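Local coordinates for protein ORF 37 (Human herpesvirus 8 type M, PDB 3POV) that processes branched or non-linear viral DNA as an endonuclease and exonuclease of the PD-(D/E)XK superfamily, at residues Tyr253-Met258 and Phe410-Gly415. Residues are numbered along the deposited sequence; the frame is centred on the assembly and turned at random.
Sequences YTFAKM and FFRKRG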
loop_
_atom_site.group_PDB
_atom_site.type_symbol
_atom_site.label_atom_id
_atom_site.label_comp_id
_atom_site.label_asym_id
_atom_site.label_seq_id
_atom_site.Cartn_x
_atom_site.Cartn_y
_atom_site.Cartn_z
ATOM N N TYR A 253 -1.469 -2.067 -22.422
ATOM C CA TYR A 253 -0.708 -1.515 -23.534
ATOM C C TYR A 253 0.296 -2.544 -24.036
ATOM O O TYR A 253 1.290 -2.204 -24.683
ATOM C CB TYR A 253 -0.015 -0.206 -23.133
ATOM C CG TYR A 253 -0.972 0.959 -22.979
ATOM C CD1 TYR A 253 -1.336 1.737 -24.075
ATOM C CD2 TYR A 253 -1.517 1.280 -21.739
ATOM C CE1 TYR A 253 -2.215 2.797 -23.939
ATOM C CE2 TYR A 253 -2.394 2.342 -21.594
ATOM C CZ TYR A 253 -2.740 3.094 -22.694
ATOM O OH TYR A 253 -3.615 4.146 -22.546
ATOM N N THR A 254 0.031 -3.804 -23.713
ATOM C CA THR A 254 0.779 -4.908 -24.287
ATOM C C THR A 254 0.488 -4.968 -25.785
ATOM O O THR A 254 -0.631 -4.706 -26.220
ATOM C CB THR A 254 0.382 -6.235 -23.644
ATOM O OG1 THR A 254 1.278 -7.267 -24.070
ATOM C CG2 THR A 254 -1.049 -6.597 -24.010
ATOM N N PHE A 255 1.505 -5.295 -26.569
ATOM C CA PHE A 255 1.355 -5.376 -28.014
ATOM C C PHE A 255 2.313 -6.413 -28.584
ATOM O O PHE A 255 3.430 -6.583 -28.089
ATOM C CB PHE A 255 1.641 -4.016 -28.646
ATOM C CG PHE A 255 3.010 -3.492 -28.338
ATOM C CD1 PHE A 255 4.104 -3.890 -29.096
ATOM C CD2 PHE A 255 3.211 -2.623 -27.280
ATOM C CE1 PHE A 255 5.371 -3.420 -28.807
ATOM C CE2 PHE A 255 4.474 -2.146 -26.988
ATOM C CZ PHE A 255 5.556 -2.545 -27.749
ATOM N N ALA A 256 1.865 -7.114 -29.618
ATOM C CA ALA A 256 2.754 -7.970 -30.388
ATOM C C ALA A 256 3.494 -7.087 -31.384
ATOM O O ALA A 256 2.919 -6.141 -31.925
ATOM C CB ALA A 256 1.962 -9.050 -31.113
ATOM N N LYS A 257 4.768 -7.378 -31.615
ATOM C CA LYS A 257 5.532 -6.644 -32.620
ATOM C C LYS A 257 5.061 -6.994 -34.029
ATOM O O LYS A 257 5.750 -7.698 -34.760
ATOM C CB LYS A 257 7.024 -6.938 -32.483
ATOM C CG LYS A 257 7.689 -6.273 -31.294
ATOM C CD LYS A 257 8.726 -7.194 -30.681
ATOM C CE LYS A 257 9.669 -6.427 -29.781
ATOM N NZ LYS A 257 10.445 -5.440 -30.571
ATOM N N MET A 258 3.882 -6.499 -34.392
ATOM C CA MET A 258 3.302 -6.724 -35.711
ATOM C C MET A 258 3.075 -5.390 -36.407
ATOM O O MET A 258 2.643 -4.426 -35.775
ATOM C CB MET A 258 1.964 -7.449 -35.588
ATOM C CG MET A 258 2.025 -8.781 -34.863
ATOM S SD MET A 258 0.403 -9.572 -34.798
ATOM C CE MET A 258 -0.069 -9.507 -36.527
ATOM N N PHE A 410 4.805 0.019 -17.515
ATOM C CA PHE A 410 3.972 -0.507 -18.596
ATOM C C PHE A 410 4.650 -1.722 -19.225
ATOM O O PHE A 410 5.797 -1.648 -19.659
ATOM C CB PHE A 410 3.690 0.584 -19.637
ATOM C CG PHE A 410 2.826 1.700 -19.116
ATOM C CD1 PHE A 410 1.487 1.778 -19.458
ATOM C CD2 PHE A 410 3.345 2.649 -18.251
ATOM C CE1 PHE A 410 0.683 2.796 -18.964
ATOM C CE2 PHE A 410 2.546 3.671 -17.755
ATOM C CZ PHE A 410 1.214 3.745 -18.110
ATOM N N PHE A 411 3.935 -2.840 -19.257
ATOM C CA PHE A 411 4.503 -4.117 -19.684
ATOM C C PHE A 411 3.892 -4.628 -20.988
ATOM O O PHE A 411 2.773 -4.262 -21.337
ATOM C CB PHE A 411 4.292 -5.171 -18.589
ATOM C CG PHE A 411 5.121 -4.948 -17.356
ATOM C CD1 PHE A 411 6.325 -5.615 -17.186
ATOM C CD2 PHE A 411 4.693 -4.076 -16.362
ATOM C CE1 PHE A 411 7.093 -5.418 -16.050
ATOM C CE2 PHE A 411 5.458 -3.869 -15.223
ATOM C CZ PHE A 411 6.659 -4.541 -15.065
ATOM N N ARG A 412 4.633 -5.478 -21.695
ATOM C CA ARG A 412 4.110 -6.203 -22.862
ATOM C C ARG A 412 4.536 -7.665 -22.775
ATOM O O ARG A 412 5.569 -7.980 -22.178
ATOM C CB ARG A 412 4.597 -5.590 -24.189
ATOM C CG ARG A 412 6.102 -5.731 -24.437
ATOM C CD ARG A 412 6.526 -5.218 -25.819
ATOM N NE ARG A 412 7.979 -5.208 -25.975
ATOM C CZ ARG A 412 8.704 -6.268 -26.332
ATOM N NH1 ARG A 412 8.110 -7.432 -26.579
ATOM N NH2 ARG A 412 10.025 -6.169 -26.440
ATOM N N LYS A 413 3.739 -8.557 -23.355
ATOM C CA LYS A 413 4.097 -9.972 -23.367
ATOM C C LYS A 413 5.337 -10.176 -24.223
ATOM O O LYS A 413 5.511 -9.491 -25.233
ATOM C CB LYS A 413 2.946 -10.823 -23.900
ATOM C CG LYS A 413 1.670 -10.720 -23.082
ATOM C CD LYS A 413 0.602 -11.669 -23.602
ATOM C CE LYS A 413 -0.683 -11.542 -22.800
ATOM N NZ LYS A 413 -1.286 -10.186 -22.940
ATOM N N ARG A 414 6.205 -11.096 -23.807
ATOM C CA ARG A 414 7.398 -11.434 -24.580
ATOM C C ARG A 414 7.032 -11.999 -25.955
ATOM O O ARG A 414 6.055 -12.734 -26.103
ATOM C CB ARG A 414 8.256 -12.454 -23.831
ATOM C CG ARG A 414 8.892 -11.940 -22.543
ATOM C CD ARG A 414 9.770 -13.011 -21.915
ATOM N NE ARG A 414 10.446 -12.551 -20.704
ATOM C CZ ARG A 414 11.716 -12.158 -20.654
ATOM N NH1 ARG A 414 12.465 -12.164 -21.747
ATOM N NH2 ARG A 414 12.241 -11.758 -19.505
ATOM N N GLY A 415 7.826 -11.642 -26.958
ATOM C CA GLY A 415 7.667 -12.180 -28.293
ATOM C C GLY A 415 8.720 -13.231 -28.588
ATOM O O GLY A 415 9.676 -13.398 -27.829
HETATM O O HOH W 1 0.966 -2.365 -20.907
HETATM O O HOH W 2 3.697 -1.795 -23.020
HETATM O O HOH W 3 5.552 -7.974 -27.145
#
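The backbone N of K413 donates to T254 OG1 at 2.9 Å, with an N-H...O angle of 159°, the one direct hydrogen bond between 253-258 and 410-415. It forms where two parallel neighbours in the central sheet of the PD-(D/E)XK nuclease fold come to an end: strand 243-250 has already given way to a loop, and strand 403-412 stops one residue before K413. OG1 lies opposite T254's own backbone N (chi1 -171°), which turns the hydroxyl onto the R412-K413 backbone. Where the strands have parted, water takes over: water 1 accepts from Y253 N at 2.9 Å and lies 2.7 Å from F411 O, one of several acceptors it could serve. Beside it, the rings of Y253 and F410 point the same way and meet obliquely, CD2 of Y253 reaching the edge of F410 at CD1 (3.8 Å).

R412 runs extended from CG to NE and lays CD over one face of F255, 3.9 Å from the ring centroid and 28° off its normal, a CH-pi contact; Y264 and Y267 also meet this ring. K257 CE covers one face of the R412 guanidinium, while the two like charges are probably offset by separate salt bridges, K257 to D349 and R412 to D418. At the guanidinium edge, in its plane, water 3 accepts from R412 NH1 and donates to F255 O, both at 2.7 Å.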